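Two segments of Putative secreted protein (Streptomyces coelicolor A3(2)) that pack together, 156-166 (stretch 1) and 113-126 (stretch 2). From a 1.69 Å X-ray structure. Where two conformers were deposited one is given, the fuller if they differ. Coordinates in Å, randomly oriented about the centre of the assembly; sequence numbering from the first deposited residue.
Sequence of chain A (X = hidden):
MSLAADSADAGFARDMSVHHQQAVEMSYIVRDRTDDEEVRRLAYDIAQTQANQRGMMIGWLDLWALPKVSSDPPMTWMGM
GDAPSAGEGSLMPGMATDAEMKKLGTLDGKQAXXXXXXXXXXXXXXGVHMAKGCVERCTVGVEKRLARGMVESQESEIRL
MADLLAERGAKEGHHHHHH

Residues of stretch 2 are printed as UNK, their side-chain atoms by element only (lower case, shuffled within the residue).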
# COMPACT_ATOMS: atom_id res chain seq x y z
N SER A 156 -14.56 -1.40 14.50
CA SER A 156 -13.71 -0.83 15.56
C SER A 156 -13.28 0.60 15.20
O SER A 156 -13.35 1.49 16.04
CB SER A 156 -12.48 -1.71 15.81
OG SER A 156 -11.58 -1.10 16.74
N GLU A 157 -12.88 0.81 13.95
CA GLU A 157 -12.45 2.15 13.52
C GLU A 157 -13.61 3.15 13.48
O GLU A 157 -13.40 4.34 13.79
CB GLU A 157 -11.70 2.08 12.19
CG GLU A 157 -10.25 1.62 12.42
CD GLU A 157 -9.45 1.41 11.15
OE1 GLU A 157 -9.98 1.64 10.04
OE2 GLU A 157 -8.28 0.98 11.27
N ILE A 158 -14.82 2.70 13.14
CA ILE A 158 -15.99 3.60 13.19
C ILE A 158 -16.19 4.11 14.64
O ILE A 158 -16.40 5.31 14.86
CB ILE A 158 -17.27 2.91 12.67
CG1 ILE A 158 -17.18 2.72 11.14
CG2 ILE A 158 -18.55 3.74 13.02
CD1 ILE A 158 -18.19 1.67 10.58
N ARG A 159 -16.11 3.20 15.61
CA ARG A 159 -16.25 3.59 17.03
C ARG A 159 -15.16 4.59 17.45
O ARG A 159 -15.45 5.60 18.12
CB ARG A 159 -16.27 2.36 17.95
CG ARG A 159 -17.43 1.39 17.67
CD ARG A 159 -17.52 0.27 18.75
NE ARG A 159 -16.35 -0.62 18.73
CZ ARG A 159 -16.28 -1.78 18.06
NH1 ARG A 159 -17.31 -2.21 17.35
NH2 ARG A 159 -15.17 -2.50 18.10
N LEU A 160 -13.92 4.33 17.04
CA LEU A 160 -12.82 5.26 17.31
C LEU A 160 -13.08 6.64 16.68
O LEU A 160 -12.90 7.69 17.34
CB LEU A 160 -11.49 4.69 16.79
CG LEU A 160 -10.30 5.65 16.91
CD1 LEU A 160 -9.95 5.94 18.39
CD2 LEU A 160 -9.08 5.14 16.15
N MSE A 161 -13.46 6.64 15.40
CA MSE A 161 -13.68 7.91 14.69
C MSE A 161 -14.85 8.70 15.28
O MSE A 161 -14.87 9.93 15.21
CB MSE A 161 -13.82 7.69 13.18
CG MSE A 161 -12.56 7.07 12.57
SE MSE A 161 -12.68 7.05 10.62
CE MSE A 161 -14.05 5.72 10.47
N ALA A 162 -15.81 7.99 15.87
CA ALA A 162 -16.92 8.66 16.53
C ALA A 162 -16.41 9.49 17.72
O ALA A 162 -16.83 10.63 17.91
CB ALA A 162 -17.98 7.62 16.97
N ASP A 163 -15.50 8.90 18.49
CA ASP A 163 -14.83 9.62 19.60
C ASP A 163 -13.97 10.77 19.08
O ASP A 163 -14.02 11.87 19.62
CB ASP A 163 -13.97 8.66 20.42
CG ASP A 163 -14.78 7.79 21.37
OD1 ASP A 163 -15.98 8.07 21.59
OD2 ASP A 163 -14.20 6.82 21.90
N LEU A 164 -13.17 10.53 18.02
CA LEU A 164 -12.34 11.61 17.44
C LEU A 164 -13.22 12.79 16.96
O LEU A 164 -12.89 13.96 17.17
CB LEU A 164 -11.43 11.08 16.31
CG LEU A 164 -10.34 10.09 16.77
CD1 LEU A 164 -9.61 9.54 15.57
CD2 LEU A 164 -9.31 10.71 17.77
N LEU A 165 -14.37 12.46 16.34
CA LEU A 165 -15.32 13.49 15.90
C LEU A 165 -15.85 14.31 17.08
O LEU A 165 -15.80 15.56 17.06
CB LEU A 165 -16.48 12.87 15.11
CG LEU A 165 -16.16 12.54 13.64
CD1 LEU A 165 -17.14 11.49 13.13
CD2 LEU A 165 -16.14 13.80 12.72
N ALA A 166 -16.38 13.62 18.09
CA ALA A 166 -16.91 14.33 19.28
C ALA A 166 -15.85 15.24 19.92
O ALA A 166 -16.11 16.41 20.26
CB ALA A 166 -17.44 13.34 20.28
N UNK A 113 -9.75 17.49 9.34
CA UNK A 113 -9.85 16.30 10.20
C UNK A 113 -11.30 15.82 10.29
O UNK A 113 -11.61 14.63 10.07
o UNK A 113 -8.01 17.46 13.96
o UNK A 113 -6.65 18.68 12.75
c UNK A 113 -7.47 17.75 12.88
c UNK A 113 -9.33 16.62 11.61
c UNK A 113 -7.84 16.92 11.66
N UNK A 114 -12.21 16.75 10.60
CA UNK A 114 -13.62 16.40 10.76
C UNK A 114 -14.18 15.83 9.46
O UNK A 114 -14.86 14.79 9.45
c UNK A 114 -15.93 17.46 11.04
c UNK A 114 -14.42 17.65 11.22
c UNK A 114 -14.06 17.96 12.69
N UNK A 115 -13.88 16.49 8.36
CA UNK A 115 -14.44 16.09 7.06
C UNK A 115 -13.93 14.70 6.66
O UNK A 115 -14.70 13.87 6.20
c UNK A 115 -16.45 17.22 4.94
c UNK A 115 -14.15 17.12 5.98
o UNK A 115 -17.70 16.60 1.56
c UNK A 115 -14.60 16.62 3.54
c UNK A 115 -15.46 16.49 2.45
c UNK A 115 -16.82 16.73 2.62
c UNK A 115 -17.32 17.09 3.86
c UNK A 115 -15.08 16.98 4.79
N UNK A 116 -12.64 14.46 6.90
CA UNK A 116 -12.03 13.14 6.68
C UNK A 116 -12.71 12.07 7.53
O UNK A 116 -13.06 11.00 7.03
c UNK A 116 -10.54 13.22 7.03
c UNK A 116 -9.84 11.90 7.03
c UNK A 116 -9.48 11.26 5.82
c UNK A 116 -8.56 9.40 7.05
o UNK A 116 -7.91 8.19 7.06
c UNK A 116 -9.55 11.24 8.24
c UNK A 116 -8.91 10.01 8.26
c UNK A 116 -8.83 10.03 5.83
N UNK A 117 -12.87 12.35 8.82
CA UNK A 117 -13.52 11.42 9.72
C UNK A 117 -14.96 11.12 9.30
O UNK A 117 -15.41 9.99 9.42
c UNK A 117 -12.03 12.84 12.98
c UNK A 117 -11.51 10.53 12.08
c UNK A 117 -13.45 11.92 11.16
c UNK A 117 -12.03 11.94 11.75
N UNK A 118 -15.67 12.13 8.81
CA UNK A 118 -17.05 11.93 8.34
C UNK A 118 -17.08 11.07 7.07
O UNK A 118 -17.85 10.10 6.99
c UNK A 118 -18.05 14.01 9.38
c UNK A 118 -17.70 13.27 8.08
n UNK A 118 -19.22 16.02 10.06
c UNK A 118 -18.45 15.45 9.13
o UNK A 118 -18.07 16.05 8.14
N UNK A 119 -16.24 11.42 6.10
CA UNK A 119 -16.15 10.63 4.87
C UNK A 119 -15.71 9.19 5.13
O UNK A 119 -16.27 8.25 4.56
c UNK A 119 -14.41 13.08 2.35
c UNK A 119 -15.57 12.58 3.22
c UNK A 119 -16.88 12.48 2.40
c UNK A 119 -15.18 11.26 3.87
N UNK A 120 -14.73 9.00 6.01
CA UNK A 120 -14.21 7.67 6.25
C UNK A 120 -15.22 6.83 7.05
O UNK A 120 -15.31 5.61 6.87
c UNK A 120 -12.13 6.40 7.03
se UNK A 120 -11.67 5.62 5.29
c UNK A 120 -10.04 6.63 4.95
c UNK A 120 -12.85 7.74 6.95
N UNK A 121 -15.99 7.47 7.93
CA UNK A 121 -17.04 6.76 8.65
C UNK A 121 -18.04 6.15 7.64
O UNK A 121 -18.35 4.94 7.69
o UNK A 121 -16.80 7.93 10.77
c UNK A 121 -18.97 6.98 10.31
c UNK A 121 -17.73 7.66 9.72
N UNK A 122 -18.48 6.97 6.70
CA UNK A 122 -19.39 6.50 5.66
C UNK A 122 -18.74 5.42 4.79
O UNK A 122 -19.37 4.42 4.43
c UNK A 122 -19.86 7.69 4.83
o UNK A 122 -22.41 6.62 5.42
o UNK A 122 -22.90 6.29 3.31
c UNK A 122 -22.14 6.71 4.19
c UNK A 122 -20.83 7.34 3.72
N UNK A 123 -17.47 5.65 4.47
CA UNK A 123 -16.69 4.73 3.65
C UNK A 123 -16.60 3.35 4.33
O UNK A 123 -16.86 2.33 3.69
n UNK A 123 -13.90 4.44 0.15
c UNK A 123 -14.65 4.82 2.17
c UNK A 123 -15.31 5.32 3.42
c UNK A 123 -14.74 5.23 0.89
c UNK A 123 -13.31 3.57 0.94
n UNK A 123 -13.75 3.77 2.17
N UNK A 124 -16.25 3.35 5.61
CA UNK A 124 -16.21 2.14 6.44
C UNK A 124 -17.57 1.44 6.50
O UNK A 124 -17.62 0.21 6.40
c UNK A 124 -12.12 2.66 7.41
n UNK A 124 -13.36 2.72 6.96
c UNK A 124 -13.47 2.29 9.10
c UNK A 124 -15.73 2.46 7.85
n UNK A 124 -12.16 2.39 8.71
c UNK A 124 -14.24 2.48 8.00
N UNK A 125 -18.65 2.21 6.66
CA UNK A 125 -20.00 1.62 6.70
C UNK A 125 -20.31 0.84 5.42
O UNK A 125 -20.78 -0.31 5.50
n UNK A 125 -22.13 2.77 11.50
c UNK A 125 -22.37 3.83 8.84
n UNK A 125 -22.27 4.61 10.08
c UNK A 125 -22.17 4.09 11.31
c UNK A 125 -21.05 3.13 8.46
c UNK A 125 -21.06 2.66 7.01
n UNK A 125 -22.09 4.91 12.35
N UNK A 126 -19.99 1.43 4.26
CA UNK A 126 -20.18 0.79 2.96
C UNK A 126 -19.31 -0.46 2.85
O UNK A 126 -19.76 -1.51 2.37
O HOH W 1 -17.69 7.42 13.42

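Position 113 carries three carbons, the third bearing two oxygens, and touches nothing on stretch 1: Glu-113, its carboxylate hydrogen-bonded elsewhere in the structure. Position 114 has one carbon carrying two more, the β-branched pattern of Val-114. Its backbone O lies 3.6 Å from CD2 of Leu-165, and its CG1 4.0 Å from the same methyl, so a short side chain fits beside the leucine.

Positions 115 and 116 each show one carbon, then a six-carbon ring bearing an oxygen, and neither makes a contact here. Both are tyrosines: Tyr-115 is directed away from stretch 1 and partly exposed, while Tyr-116, sideways and buried, has its hydroxyl hydrogen-bonded elsewhere in the structure.

Position 117 has four carbons forked at the second and points toward stretch 1. This is Leu-117, which reaches three residues: CD2 lies 3.6 Å from CG of Met-161, CD1 3.8 Å from CB of Leu-164, and CB 3.6 Å from CD2 of Leu-165.

At 118, three carbons end in one oxygen and one nitrogen: Gln-118. Its CA-to-CB bond points away, yet its CG lies 3.9 Å from CD2 of Leu-165, while the amide nitrogen bonds elsewhere in the structure. Position 119, four carbons forked at the second, is Leu-119, out of reach of stretch 1 but apolar, as befits a buried site. Position 120 is an unbranched chain of two carbons, selenium and a carbon, hence selenomethionine, Met-120; its CG meets SE of Met-161 at 3.7 Å.

Position 121 has one carbon carrying an oxygen and a carbon: Thr-121. The hydroxyl suits this place: OG1 donates to O of Leu-117 (2.8 Å) and still accepts from a water at 2.8 Å, which also donates to O of Ile-158 at 2.9 Å. CA of Thr-121 and CA of Ile-158 are 5.6 Å apart, the closest pair of the register.

Position 122, three carbons ending in two oxygens, is Glu-122, directed away and partly exposed, which suits a charge. Positions 123 and 124 each bear a five-membered ring of three carbons and two nitrogens. The ring of His-123 is buried and leads away, but His-124 points toward stretch 1, and its NE2 donates to OE1 of Glu-157 at 2.7 Å. CE of Met-161 covers one ring face, 4.2 Å from the centroid. Position 125, three carbons, a nitrogen, then a carbon with two nitrogens, is Arg-125; CG2 of Ile-158 lies over its guanidinium, 3.8 Å from NH2. Position 126, without side-chain atoms, is Gly-126, out of reach.

The helices run nearly antiparallel at 159°, their axes 9.6 Å apart at closest. Met-161 and Leu-165 pack as knobs into holes of stretch 2, while the histidine–glutamate hydrogen bond and the bridging water add polar links to this largely apolar contact.

Stretch 2, residues 113-126: EVYYLQLMTEHHRG
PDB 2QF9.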